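Local coordinates for protein of unknown function DUF574 (Streptomyces avermitilis, PDB 3GIW), which is of unknown function but, as a Rossmann-fold member of the S-adenosyl methyltransferase family, probably transfers a methyl group from S-adenosylmethionine, at residues A[27-32]-A[89-94]; A[60-65]-A[166-171]; A[64-69]-A[96-101]; A[231-236]-A[244-249]. All coordinates share one frame; numbering follows the deposited sequence.

Interaction 1 (A[27-32]-A[89-94])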
loop_
_atom_site.group_PDB
_atom_site.type_symbol
_atom_site.label_atom_id
_atom_site.label_comp_id
_atom_site.label_asym_id
_atom_site.label_seq_id
_atom_site.Cartn_x
_atom_site.Cartn_y
_atom_site.Cartn_z
ATOM N N ILE A 27 1.956 -3.728 13.441
ATOM C CA ILE A 27 0.587 -3.544 13.959
ATOM C C ILE A 27 -0.434 -4.051 12.939
ATOM O O ILE A 27 -1.391 -4.758 13.289
ATOM C CB ILE A 27 0.308 -2.036 14.264
ATOM C CG1 ILE A 27 1.173 -1.547 15.434
ATOM C CG2 ILE A 27 -1.187 -1.797 14.543
ATOM C CD1 ILE A 27 1.235 -0.020 15.581
ATOM N N TYR A 28 -0.236 -3.684 11.676
ATOM C CA TYR A 28 -1.169 -4.099 10.618
ATOM C C TYR A 28 -1.222 -5.641 10.571
ATOM O O TYR A 28 -2.313 -6.266 10.550
ATOM C CB TYR A 28 -0.701 -3.505 9.299
ATOM C CG TYR A 28 -1.533 -3.796 8.082
ATOM C CD1 TYR A 28 -1.258 -4.879 7.274
ATOM C CD2 TYR A 28 -2.545 -2.931 7.675
ATOM C CE1 TYR A 28 -2.003 -5.117 6.127
ATOM C CE2 TYR A 28 -3.260 -3.149 6.522
ATOM C CZ TYR A 28 -2.988 -4.235 5.750
ATOM O OH TYR A 28 -3.733 -4.408 4.590
ATOM N N ASP A 29 -0.048 -6.282 10.576
ATOM C CA ASP A 29 -0.026 -7.728 10.535
ATOM C C ASP A 29 -0.719 -8.364 11.747
ATOM O O ASP A 29 -1.472 -9.324 11.586
ATOM C CB ASP A 29 1.414 -8.251 10.404
ATOM C CG ASP A 29 1.484 -9.665 9.875
ATOM O OD1 ASP A 29 0.963 -9.916 8.780
ATOM O OD2 ASP A 29 2.086 -10.511 10.551
ATOM N N TYR A 30 -0.455 -7.841 12.938
ATOM C CA TYR A 30 -1.134 -8.294 14.164
ATOM C C TYR A 30 -2.650 -8.236 13.966
ATOM O O TYR A 30 -3.364 -9.230 14.172
ATOM C CB TYR A 30 -0.706 -7.453 15.366
ATOM C CG TYR A 30 -1.591 -7.674 16.562
ATOM C CD1 TYR A 30 -1.619 -8.902 17.204
ATOM C CD2 TYR A 30 -2.426 -6.671 17.031
ATOM C CE1 TYR A 30 -2.429 -9.118 18.285
ATOM C CE2 TYR A 30 -3.244 -6.856 18.113
ATOM C CZ TYR A 30 -3.245 -8.098 18.751
ATOM O OH TYR A 30 -4.080 -8.335 19.844
ATOM N N ILE A 31 -3.145 -7.079 13.538
ATOM C CA ILE A 31 -4.594 -6.883 13.421
ATOM C C ILE A 31 -5.237 -7.792 12.366
ATOM O O ILE A 31 -6.341 -8.250 12.605
ATOM C CB ILE A 31 -4.902 -5.388 13.175
ATOM C CG1 ILE A 31 -4.536 -4.524 14.385
ATOM C CG2 ILE A 31 -6.371 -5.156 12.672
ATOM C CD1 ILE A 31 -5.380 -4.721 15.675
ATOM N N ILE A 32 -4.580 -8.056 11.234
ATOM C CA ILE A 32 -5.153 -8.888 10.176
ATOM C C ILE A 32 -4.899 -10.394 10.386
ATOM O O ILE A 32 -5.263 -11.206 9.516
ATOM C CB ILE A 32 -4.778 -8.469 8.733
ATOM C CG1 ILE A 32 -3.310 -8.713 8.429
ATOM C CG2 ILE A 32 -5.210 -7.007 8.473
ATOM C CD1 ILE A 32 -2.965 -8.586 6.970
ATOM N N ILE A 89 4.591 -6.459 5.756
ATOM C CA ILE A 89 4.842 -7.876 6.062
ATOM C C ILE A 89 4.254 -8.746 4.953
ATOM O O ILE A 89 3.063 -8.605 4.634
ATOM C CB ILE A 89 4.164 -8.296 7.415
ATOM C CG1 ILE A 89 4.585 -7.404 8.605
ATOM C CG2 ILE A 89 4.441 -9.761 7.696
ATOM C CD1 ILE A 89 6.099 -7.277 8.808
ATOM N N PRO A 90 5.034 -9.678 4.370
ATOM C CA PRO A 90 4.467 -10.590 3.372
ATOM C C PRO A 90 3.227 -11.314 3.906
ATOM O O PRO A 90 3.224 -11.805 5.038
ATOM C CB PRO A 90 5.625 -11.560 3.099
ATOM C CG PRO A 90 6.776 -10.782 3.335
ATOM C CD PRO A 90 6.467 -9.921 4.530
ATOM N N THR A 91 2.179 -11.362 3.098
ATOM C CA THR A 91 0.906 -11.971 3.459
ATOM C C THR A 91 0.272 -12.568 2.203
ATOM O O THR A 91 0.210 -11.929 1.168
ATOM C CB THR A 91 -0.072 -10.938 4.050
ATOM O OG1 THR A 91 0.605 -10.144 5.033
ATOM C CG2 THR A 91 -1.294 -11.633 4.661
ATOM N N SER A 92 -0.242 -13.776 2.309
ATOM C CA SER A 92 -0.709 -14.531 1.166
ATOM C C SER A 92 -2.136 -14.155 0.798
ATOM O O SER A 92 -3.013 -14.089 1.675
ATOM C CB SER A 92 -0.665 -16.023 1.495
ATOM O OG SER A 92 -0.844 -16.775 0.323
ATOM N N PRO A 93 -2.402 -13.903 -0.497
ATOM C CA PRO A 93 -1.453 -13.835 -1.603
ATOM C C PRO A 93 -0.708 -12.508 -1.670
ATOM O O PRO A 93 -1.289 -11.433 -1.473
ATOM C CB PRO A 93 -2.356 -14.003 -2.827
ATOM C CG PRO A 93 -3.601 -13.351 -2.419
ATOM C CD PRO A 93 -3.777 -13.662 -0.965
ATOM N N ASN A 94 0.576 -12.586 -1.973
ATOM C CA ASN A 94 1.349 -11.364 -2.169
ATOM C C ASN A 94 1.071 -10.828 -3.567
ATOM O O ASN A 94 0.555 -11.547 -4.442
ATOM C CB ASN A 94 2.839 -11.637 -2.013
ATOM C CG ASN A 94 3.239 -11.866 -0.581
ATOM O OD1 ASN A 94 3.151 -10.953 0.237
ATOM N ND2 ASN A 94 3.694 -13.081 -0.277
HETATM O O HOH W 1 0.832 -7.843 6.654
HETATM O O HOH W 2 1.219 -12.109 7.403
#
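Asp-29 OD1 is gripped by two waters that lie between it and Thr-91 and Pro-90. Water 1 donates to Asp-29 OD1 at 3.0 Å and also to Thr-91 OG1 at 2.8 Å. Water 2 donates to Asp-29 OD1 at 2.6 Å and lies close to the carbonyl of Pro-90. The second carboxylate oxygen, OD2, accepts the backbone N-H of Asp-36. Directly, Asp-29 OD1 comes only to 3.8 Å from Thr-91 OG1.

The carboxylate also has an apolar neighbour. The Ile-89 side chain crosses that of Asp-29 at about a right angle, with Ile-89 CG2 3.6 Å from Asp-29 OD1. Asp-29 CG is set anti to its backbone N (chi1 -160°), which points the carboxylate at Ile-89. Ile-32 CD1 and Thr-91 CG2 meet tip to tip at 4.2 Å. Thr-91 N donates to Asn-94 OD1 at 3.0 Å, within the loop.

Residues 89-94 follow strand 81-85, in the region that class I methyltransferases commonly use to cradle the cofactor. Tyr-28, in the helix that faces them, binds S-adenosylhomocysteine. Helix and loop are thus joined through waters, without a direct polar bond between the segments, and aliphatic packing carries the rest.

Interaction 2 (A[60-65]-A[166-171]); sequences RANRDW and VIAIVH
Asn-62 and Trp-65 both set CG anti to the backbone N (chi1 174° and 179°), which sends amide and indole from one helix face toward Ile-167 and Ala-168. Asn-62 ND2 comes to 3.5 Å from Ala-168 CB. Ile-167 CG2 lies 3.8 Å from both Asn-62 ND2 and Asn-62 OD1, and the two side chains cross obliquely. The amide is also held from outside: OD1 bonds Ser-199 OG, and ND2 bonds the hydroxyl of Tyr-28.

Residues 166-171 include the end of strand 163-167, a central parallel strand of the Rossmann-type sheet, and helix 55-75 packs across it. Ala-168 follows with left-handed backbone angles, and its methyl group points to Asn-62.

One turn further along the helix, Trp-65 CZ3 touches Ile-167 CD1 at 3.8 Å. Ile-167 CG1 lies in the ring plane at the indole edge, 3.9 Å from Trp-65 CZ3. Asn-62 and Arg-63 bind S-adenosylhomocysteine, and an unidentified ligand lies about 3 Å from the Ala-168 side chain.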
loop_
_atom_site.group_PDB
_atom_site.type_symbol
_atom_site.label_atom_id
_atom_site.label_comp_id
_atom_site.label_asym_id
_atom_site.label_seq_id
_atom_site.Cartn_x
_atom_site.Cartn_y
_atom_site.Cartn_z
ATOM N N ARG A 60 -8.461 -5.282 7.017
ATOM C CA ARG A 60 -8.760 -6.371 6.111
ATOM C C ARG A 60 -9.302 -5.838 4.757
ATOM O O ARG A 60 -8.923 -6.341 3.676
ATOM C CB ARG A 60 -9.692 -7.348 6.818
ATOM C CG ARG A 60 -8.989 -8.097 7.978
ATOM C CD ARG A 60 -9.930 -8.901 8.892
ATOM N NE ARG A 60 -9.356 -10.210 9.243
ATOM C CZ ARG A 60 -8.720 -10.537 10.374
ATOM N NH1 ARG A 60 -8.525 -9.667 11.357
ATOM N NH2 ARG A 60 -8.262 -11.775 10.525
ATOM N N ALA A 61 -10.139 -4.794 4.795
ATOM C CA ALA A 61 -10.680 -4.239 3.579
ATOM C C ALA A 61 -9.589 -3.606 2.712
ATOM O O ALA A 61 -9.656 -3.639 1.476
ATOM C CB ALA A 61 -11.796 -3.176 3.891
ATOM N N ASN A 62 -8.597 -2.995 3.326
ATOM C CA ASN A 62 -7.480 -2.444 2.562
ATOM C C ASN A 62 -6.696 -3.549 1.848
ATOM O O ASN A 62 -6.365 -3.420 0.652
ATOM C CB ASN A 62 -6.556 -1.624 3.454
ATOM C CG ASN A 62 -5.306 -1.150 2.717
ATOM O OD1 ASN A 62 -5.368 -0.153 2.008
ATOM N ND2 ASN A 62 -4.227 -1.914 2.821
ATOM N N ARG A 63 -6.447 -4.660 2.538
ATOM C CA ARG A 63 -5.754 -5.786 1.914
ATOM C C ARG A 63 -6.585 -6.350 0.775
ATOM O O ARG A 63 -6.041 -6.652 -0.326
ATOM C CB ARG A 63 -5.358 -6.853 2.933
ATOM C CG ARG A 63 -4.356 -7.886 2.344
ATOM C CD ARG A 63 -2.951 -7.332 2.151
ATOM N NE ARG A 63 -2.082 -8.285 1.441
ATOM C CZ ARG A 63 -0.766 -8.124 1.292
ATOM N NH1 ARG A 63 -0.155 -7.061 1.821
ATOM N NH2 ARG A 63 -0.060 -9.032 0.611
ATOM N N ASP A 64 -7.889 -6.534 0.968
ATOM C CA ASP A 64 -8.769 -7.068 -0.067
ATOM C C ASP A 64 -8.785 -6.145 -1.305
ATOM O O ASP A 64 -8.780 -6.613 -2.449
ATOM C CB ASP A 64 -10.206 -7.228 0.467
ATOM C CG ASP A 64 -10.363 -8.368 1.478
ATOM O OD1 ASP A 64 -9.495 -9.246 1.563
ATOM O OD2 ASP A 64 -11.387 -8.361 2.200
ATOM N N TRP A 65 -8.772 -4.834 -1.057
ATOM C CA TRP A 65 -8.729 -3.830 -2.107
ATOM C C TRP A 65 -7.441 -4.000 -2.929
ATOM O O TRP A 65 -7.501 -3.971 -4.164
ATOM C CB TRP A 65 -8.853 -2.387 -1.538
ATOM C CG TRP A 65 -8.784 -1.364 -2.650
ATOM C CD1 TRP A 65 -9.797 -0.963 -3.431
ATOM C CD2 TRP A 65 -7.606 -0.702 -3.132
ATOM N NE1 TRP A 65 -9.340 -0.077 -4.387
ATOM C CE2 TRP A 65 -7.993 0.081 -4.225
ATOM C CE3 TRP A 65 -6.262 -0.702 -2.744
ATOM C CZ2 TRP A 65 -7.076 0.854 -4.945
ATOM C CZ3 TRP A 65 -5.375 0.038 -3.490
ATOM C CH2 TRP A 65 -5.788 0.821 -4.542
ATOM N N VAL A 166 1.234 2.306 -4.162
ATOM C CA VAL A 166 1.601 3.033 -2.929
ATOM C C VAL A 166 0.384 2.850 -1.992
ATOM O O VAL A 166 -0.498 3.705 -1.950
ATOM C CB VAL A 166 1.928 4.526 -3.186
ATOM C CG1 VAL A 166 2.453 5.159 -1.920
ATOM C CG2 VAL A 166 2.988 4.656 -4.325
ATOM N N ILE A 167 0.355 1.698 -1.316
ATOM C CA ILE A 167 -0.821 1.210 -0.600
ATOM C C ILE A 167 -0.566 1.169 0.908
ATOM O O ILE A 167 0.428 0.634 1.393
ATOM C CB ILE A 167 -1.200 -0.172 -1.154
ATOM C CG1 ILE A 167 -1.557 -0.033 -2.650
ATOM C CG2 ILE A 167 -2.368 -0.757 -0.322
ATOM C CD1 ILE A 167 -1.862 -1.316 -3.414
ATOM N N ALA A 168 -1.454 1.837 1.649
ATOM C CA ALA A 168 -1.413 1.815 3.113
ATOM C C ALA A 168 -0.089 2.363 3.659
ATOM O O ALA A 168 0.472 1.848 4.636
ATOM C CB ALA A 168 -1.721 0.383 3.653
ATOM N N ILE A 169 0.436 3.413 3.018
ATOM C CA ILE A 169 1.711 4.023 3.441
ATOM C C ILE A 169 1.709 5.559 3.489
ATOM O O ILE A 169 2.348 6.168 4.352
ATOM C CB ILE A 169 2.890 3.549 2.537
ATOM C CG1 ILE A 169 4.179 4.299 2.915
ATOM C CG2 ILE A 169 2.588 3.771 1.081
ATOM C CD1 ILE A 169 5.438 3.638 2.423
ATOM N N VAL A 170 0.993 6.210 2.580
ATOM C CA VAL A 170 1.183 7.620 2.382
ATOM C C VAL A 170 0.765 8.488 3.586
ATOM O O VAL A 170 1.275 9.627 3.798
ATOM C CB VAL A 170 0.524 8.071 1.037
ATOM C CG1 VAL A 170 -0.964 8.385 1.206
ATOM C CG2 VAL A 170 1.304 9.270 0.488
ATOM N N HIS A 171 -0.158 7.984 4.391
ATOM C CA HIS A 171 -0.600 8.734 5.580
ATOM C C HIS A 171 0.490 8.801 6.660
ATOM O O HIS A 171 0.361 9.562 7.616
ATOM C CB HIS A 171 -1.897 8.154 6.144
ATOM C CG HIS A 171 -2.043 6.693 5.901
ATOM N ND1 HIS A 171 -2.713 6.178 4.816
ATOM C CD2 HIS A 171 -1.489 5.637 6.536
ATOM C CE1 HIS A 171 -2.651 4.859 4.854
ATOM N NE2 HIS A 171 -1.907 4.504 5.887
#

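Interaction 3 (A[64-69]-A[96-101])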
loop_
_atom_site.group_PDB
_atom_site.type_symbol
_atom_site.label_atom_id
_atom_site.label_comp_id
_atom_site.label_asym_id
_atom_site.label_seq_id
_atom_site.Cartn_x
_atom_site.Cartn_y
_atom_site.Cartn_z
ATOM N N ASP A 64 -7.889 -6.534 0.968
ATOM C CA ASP A 64 -8.769 -7.068 -0.067
ATOM C C ASP A 64 -8.785 -6.145 -1.305
ATOM O O ASP A 64 -8.780 -6.613 -2.449
ATOM C CB ASP A 64 -10.206 -7.228 0.467
ATOM C CG ASP A 64 -10.363 -8.368 1.478
ATOM O OD1 ASP A 64 -9.495 -9.246 1.563
ATOM O OD2 ASP A 64 -11.387 -8.361 2.200
ATOM N N TRP A 65 -8.772 -4.834 -1.057
ATOM C CA TRP A 65 -8.729 -3.830 -2.107
ATOM C C TRP A 65 -7.441 -4.000 -2.929
ATOM O O TRP A 65 -7.501 -3.971 -4.164
ATOM C CB TRP A 65 -8.853 -2.387 -1.538
ATOM C CG TRP A 65 -8.784 -1.364 -2.650
ATOM C CD1 TRP A 65 -9.797 -0.963 -3.431
ATOM C CD2 TRP A 65 -7.606 -0.702 -3.132
ATOM N NE1 TRP A 65 -9.340 -0.077 -4.387
ATOM C CE2 TRP A 65 -7.993 0.081 -4.225
ATOM C CE3 TRP A 65 -6.262 -0.702 -2.744
ATOM C CZ2 TRP A 65 -7.076 0.854 -4.945
ATOM C CZ3 TRP A 65 -5.375 0.038 -3.490
ATOM C CH2 TRP A 65 -5.788 0.821 -4.542
HETATM N N MSE A 66 -6.302 -4.162 -2.266
HETATM C CA MSE A 66 -5.055 -4.383 -3.007
HETATM C C MSE A 66 -5.233 -5.558 -3.959
HETATM O O MSE A 66 -4.833 -5.494 -5.112
HETATM C CB MSE A 66 -3.876 -4.663 -2.053
HETATM C CG MSE A 66 -2.547 -4.920 -2.785
HETATM SE SE MSE A 66 -2.212 -6.778 -3.334
HETATM C CE MSE A 66 -1.413 -7.417 -1.747
ATOM N N ASN A 67 -5.809 -6.642 -3.458
ATOM C CA ASN A 67 -6.000 -7.831 -4.268
ATOM C C ASN A 67 -6.831 -7.502 -5.525
ATOM O O ASN A 67 -6.472 -7.906 -6.636
ATOM C CB ASN A 67 -6.696 -8.965 -3.495
ATOM C CG ASN A 67 -5.888 -9.521 -2.324
ATOM O OD1 ASN A 67 -4.714 -9.247 -2.141
ATOM N ND2 ASN A 67 -6.540 -10.370 -1.559
ATOM N N ARG A 68 -7.942 -6.782 -5.382
ATOM C CA ARG A 68 -8.793 -6.452 -6.517
ATOM C C ARG A 68 -8.097 -5.454 -7.464
ATOM O O ARG A 68 -8.226 -5.584 -8.684
ATOM C CB ARG A 68 -10.148 -5.907 -6.050
ATOM C CG ARG A 68 -10.919 -6.871 -5.205
ATOM C CD ARG A 68 -12.371 -6.496 -5.062
ATOM N NE ARG A 68 -12.638 -5.140 -4.587
ATOM C CZ ARG A 68 -12.471 -4.724 -3.334
ATOM N NH1 ARG A 68 -12.044 -5.544 -2.388
ATOM N NH2 ARG A 68 -12.689 -3.449 -3.023
ATOM N N ALA A 69 -7.365 -4.482 -6.925
ATOM C CA ALA A 69 -6.674 -3.495 -7.755
ATOM C C ALA A 69 -5.568 -4.150 -8.595
ATOM O O ALA A 69 -5.450 -3.866 -9.805
ATOM C CB ALA A 69 -6.153 -2.342 -6.928
ATOM N N HIS A 96 2.905 -10.159 -6.141
ATOM C CA HIS A 96 3.443 -10.925 -7.281
ATOM C C HIS A 96 2.740 -12.243 -7.569
ATOM O O HIS A 96 2.767 -12.723 -8.710
ATOM C CB HIS A 96 4.983 -11.134 -7.197
ATOM C CG HIS A 96 5.415 -12.268 -6.332
ATOM N ND1 HIS A 96 5.517 -12.153 -4.960
ATOM C CD2 HIS A 96 5.804 -13.528 -6.647
ATOM C CE1 HIS A 96 5.941 -13.313 -4.469
ATOM N NE2 HIS A 96 6.109 -14.163 -5.467
ATOM N N GLU A 97 2.181 -12.846 -6.531
ATOM C CA GLU A 97 1.491 -14.127 -6.686
ATOM C C GLU A 97 0.197 -13.892 -7.472
ATOM O O GLU A 97 -0.165 -14.705 -8.337
ATOM C CB GLU A 97 1.261 -14.757 -5.306
ATOM C CG GLU A 97 2.580 -15.130 -4.648
ATOM C CD GLU A 97 2.500 -15.366 -3.132
ATOM O OE1 GLU A 97 1.448 -15.254 -2.520
ATOM O OE2 GLU A 97 3.562 -15.644 -2.541
ATOM N N ILE A 98 -0.463 -12.767 -7.212
ATOM C CA ILE A 98 -1.665 -12.395 -7.977
ATOM C C ILE A 98 -1.282 -12.107 -9.438
ATOM O O ILE A 98 -1.884 -12.660 -10.371
ATOM C CB ILE A 98 -2.383 -11.194 -7.345
ATOM C CG1 ILE A 98 -2.956 -11.571 -5.984
ATOM C CG2 ILE A 98 -3.505 -10.671 -8.280
ATOM C CD1 ILE A 98 -3.369 -10.348 -5.180
ATOM N N ALA A 99 -0.271 -11.260 -9.643
ATOM C CA ALA A 99 0.137 -10.869 -11.000
ATOM C C ALA A 99 0.614 -12.082 -11.790
ATOM O O ALA A 99 0.253 -12.268 -12.950
ATOM C CB ALA A 99 1.241 -9.813 -10.932
ATOM N N GLN A 100 1.434 -12.918 -11.170
ATOM C CA GLN A 100 2.016 -14.076 -11.872
ATOM C C GLN A 100 1.018 -15.217 -12.165
ATOM O O GLN A 100 1.217 -15.994 -13.113
ATOM C CB GLN A 100 3.288 -14.569 -11.151
ATOM C CG GLN A 100 4.485 -13.590 -11.333
ATOM C CD GLN A 100 5.758 -14.001 -10.621
ATOM O OE1 GLN A 100 5.774 -14.966 -9.848
ATOM N NE2 GLN A 100 6.840 -13.308 -10.918
ATOM N N SER A 101 -0.052 -15.285 -11.382
ATOM C CA SER A 101 -1.152 -16.204 -11.681
ATOM C C SER A 101 -1.875 -15.773 -12.953
ATOM O O SER A 101 -2.410 -16.609 -13.680
ATOM C CB SER A 101 -2.131 -16.288 -10.500
ATOM O OG SER A 101 -2.885 -15.102 -10.322
#
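Ile-98 points its CD1 methyl at helix 55-75, and Met-66 and Asn-67 receive it from two directions. Asn-67 crosses Ile-98 at about a right angle. The amide oxygen Asn-67 OD1 is 3.5 Å from Ile-98 CD1. Ile-98 CD1 is also 3.8 Å from Asn-67 CA and 4.0 Å from Asn-67 CB. One methyl group therefore touches the Asn-67 side chain from root to amide.

Met-66, a selenomethionine, meets Ile-98 at an oblique angle. Its CG is anti to the backbone N, and the chain then bends at chi2 and chi3 (both -87°). These bends bring Met-66 SE to 4.2 Å from Ile-98 CD1. The contact is apolar and light. In Ile-98, chi1 sets CG1 anti to the carbonyl carbon, and the extended chi2 (166°) carries CD1 outward from helix 95-102. The carbonyl of Ile-98 is used within its own helix, where Ser-101 OG donates to Ile-98 O at 2.6 Å.

Both helices also rest on the sheet. Met-66 touches Ile-167 of strand 163-167 as well as Ile-98, while His-96 and Gln-100 rest on Thr-133 of strand 132-137. Helix 95-102 is the connection of a beta-alpha-beta crossover from strand 81-85 to its parallel neighbour 107-112. Neighbouring helices packed in this way against a parallel sheet are typical of the Rossmann-type methyltransferase fold.

Interaction 4 (A[231-236]-A[244-249])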
loop_
_atom_site.group_PDB
_atom_site.type_symbol
_atom_site.label_atom_id
_atom_site.label_comp_id
_atom_site.label_asym_id
_atom_site.label_seq_id
_atom_site.Cartn_x
_atom_site.Cartn_y
_atom_site.Cartn_z
ATOM N N GLU A 231 -7.973 16.493 -0.962
ATOM C CA GLU A 231 -6.552 16.281 -0.813
ATOM C C GLU A 231 -6.081 15.003 -1.500
ATOM O O GLU A 231 -4.982 14.980 -2.092
ATOM C CB GLU A 231 -6.204 16.270 0.673
ATOM C CG GLU A 231 -6.324 17.672 1.312
ATOM C CD GLU A 231 -6.197 17.667 2.814
ATOM O OE1 GLU A 231 -6.582 16.680 3.485
ATOM O OE2 GLU A 231 -5.680 18.673 3.325
ATOM N N ALA A 232 -6.895 13.941 -1.475
ATOM C CA ALA A 232 -6.546 12.723 -2.183
ATOM C C ALA A 232 -6.441 12.975 -3.696
ATOM O O ALA A 232 -5.595 12.386 -4.386
ATOM C CB ALA A 232 -7.586 11.642 -1.888
ATOM N N GLU A 233 -7.320 13.858 -4.196
ATOM C CA GLU A 233 -7.367 14.162 -5.635
ATOM C C GLU A 233 -6.029 14.727 -6.139
ATOM O O GLU A 233 -5.669 14.527 -7.319
ATOM C CB GLU A 233 -8.497 15.142 -5.983
ATOM C CG GLU A 233 -9.909 14.581 -5.919
ATOM C CD GLU A 233 -10.939 15.581 -6.415
ATOM O OE1 GLU A 233 -10.899 16.758 -5.999
ATOM O OE2 GLU A 233 -11.762 15.183 -7.267
ATOM N N GLU A 234 -5.299 15.419 -5.259
ATOM C CA GLU A 234 -4.031 16.039 -5.668
ATOM C C GLU A 234 -3.032 15.011 -6.221
ATOM O O GLU A 234 -2.250 15.304 -7.150
ATOM C CB GLU A 234 -3.362 16.807 -4.523
ATOM C CG GLU A 234 -2.346 17.822 -5.047
ATOM C CD GLU A 234 -1.659 18.634 -3.970
ATOM O OE1 GLU A 234 -2.029 18.500 -2.781
ATOM O OE2 GLU A 234 -0.771 19.471 -4.364
ATOM N N PHE A 235 -2.991 13.822 -5.642
ATOM C CA PHE A 235 -2.103 12.769 -6.154
ATOM C C PHE A 235 -2.394 12.360 -7.610
ATOM O O PHE A 235 -1.507 11.841 -8.274
ATOM C CB PHE A 235 -2.169 11.498 -5.270
ATOM C CG PHE A 235 -1.622 11.674 -3.875
ATOM C CD1 PHE A 235 -0.286 11.486 -3.611
ATOM C CD2 PHE A 235 -2.455 12.031 -2.845
ATOM C CE1 PHE A 235 0.221 11.659 -2.326
ATOM C CE2 PHE A 235 -1.953 12.217 -1.552
ATOM C CZ PHE A 235 -0.634 12.026 -1.293
ATOM N N PHE A 236 -3.624 12.551 -8.081
ATOM C CA PHE A 236 -4.041 11.997 -9.364
ATOM C C PHE A 236 -4.233 13.074 -10.450
ATOM O O PHE A 236 -4.683 12.779 -11.569
ATOM C CB PHE A 236 -5.304 11.158 -9.145
ATOM C CG PHE A 236 -5.059 9.947 -8.326
ATOM C CD1 PHE A 236 -4.582 8.805 -8.907
ATOM C CD2 PHE A 236 -5.297 9.942 -6.948
ATOM C CE1 PHE A 236 -4.355 7.661 -8.163
ATOM C CE2 PHE A 236 -5.056 8.793 -6.211
ATOM C CZ PHE A 236 -4.578 7.650 -6.825
ATOM N N PRO A 244 -14.583 3.622 -10.512
ATOM C CA PRO A 244 -15.415 4.757 -10.133
ATOM C C PRO A 244 -14.667 5.981 -9.574
ATOM O O PRO A 244 -15.285 6.841 -8.931
ATOM C CB PRO A 244 -16.301 4.152 -9.047
ATOM C CG PRO A 244 -15.404 3.167 -8.362
ATOM C CD PRO A 244 -14.526 2.599 -9.442
ATOM N N GLY A 245 -13.370 6.097 -9.836
ATOM C CA GLY A 245 -12.608 7.210 -9.295
ATOM C C GLY A 245 -12.072 6.948 -7.894
ATOM O O GLY A 245 -11.622 5.846 -7.580
ATOM N N ILE A 246 -12.043 7.999 -7.097
ATOM C CA ILE A 246 -11.499 7.928 -5.742
ATOM C C ILE A 246 -12.666 7.714 -4.772
ATOM O O ILE A 246 -13.507 8.607 -4.600
ATOM C CB ILE A 246 -10.713 9.220 -5.352
ATOM C CG1 ILE A 246 -9.599 9.526 -6.378
ATOM C CG2 ILE A 246 -10.145 9.120 -3.938
ATOM C CD1 ILE A 246 -9.025 10.976 -6.269
ATOM N N VAL A 247 -12.752 6.504 -4.236
ATOM C CA VAL A 247 -13.887 6.089 -3.399
ATOM C C VAL A 247 -13.432 5.276 -2.214
ATOM O O VAL A 247 -12.293 4.827 -2.161
ATOM C CB VAL A 247 -14.900 5.252 -4.188
ATOM C CG1 VAL A 247 -15.474 6.022 -5.390
ATOM C CG2 VAL A 247 -14.289 3.918 -4.668
ATOM N N GLN A 248 -14.273 5.136 -1.194
ATOM C CA GLN A 248 -13.906 4.246 -0.106
ATOM C C GLN A 248 -13.561 2.847 -0.639
ATOM O O GLN A 248 -14.207 2.363 -1.536
ATOM C CB GLN A 248 -15.002 4.164 0.956
ATOM C CG GLN A 248 -15.151 5.428 1.800
ATOM C CD GLN A 248 -16.188 5.167 2.895
ATOM O OE1 GLN A 248 -17.391 5.079 2.624
ATOM N NE2 GLN A 248 -15.705 4.967 4.134
ATOM N N VAL A 249 -12.534 2.213 -0.082
ATOM C CA VAL A 249 -11.998 0.991 -0.682
ATOM C C VAL A 249 -13.018 -0.110 -0.857
ATOM O O VAL A 249 -12.943 -0.855 -1.860
ATOM C CB VAL A 249 -10.754 0.413 0.036
ATOM C CG1 VAL A 249 -9.563 1.288 -0.208
ATOM C CG2 VAL A 249 -10.956 0.166 1.536
#
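Ile-246 packs against Ala-232, Glu-233 and Phe-236, joining helix 229-234 to strand 240-248. That strand is an outermost one in the mixed seven-stranded sheet, whose order 3-2-1-4-5-7-6 is that of class I methyltransferases.

Polar bonds lie within or outside the two segments. In 231-236 the N-H groups of Glu-234, Phe-235 and Phe-236 each reach the carbonyl three residues back, the last as Phe-236 N to Glu-233 O at 2.9 Å. The backbone of Val-247 pairs with that of Gly-271. Ile-246 O accepts a side-chain bond from His-229 NE2.

The contacts between the two segments are apolar. Ile-246 has CG2 anti to the backbone N and CG1 anti to the carbonyl carbon (chi1 -55°), with CD1 extended (chi2 165°). This sends its two methyls to different partners. Ala-232 CB meets Ile-246 CG2 at 4.1 Å. Phe-236 offers CD2 to Ile-246 CD1 at 3.9 Å, with the methyl set obliquely to the ring. Phe-236 also packs on Ala-272 and Ala-274 of strand 269-275. Glu-233 contributes its aliphatic part: Ile-246 CD1 lies 3.7 Å from Glu-233 CG and 3.6 Å from Glu-233 CA.

Interactions 2 and 3 start from successive turns of helix 55-75 and share Asp-64 and Trp-65; their centres are about 12 Å apart. Interactions 1 and 2 have centres about 11 Å apart and meet through Tyr-28 OH and Asn-62 ND2, probably hydrogen-bonded. Interactions 1 and 3 have centres about 14 Å apart and touch at Pro-93. Along the chain the segments of interaction 1 alternate with those of both. Interaction 4 comes last and lies across the chain's centre from interaction 1, centres about 24 Å apart. It reaches the same sheet as interaction 2, and Trp-65 touches Val-249. Interactions 1 and 2 thus frame the S-adenosylhomocysteine site, interaction 3 lies beside it through Met-66, and interaction 4 lies farther off at the sheet edge.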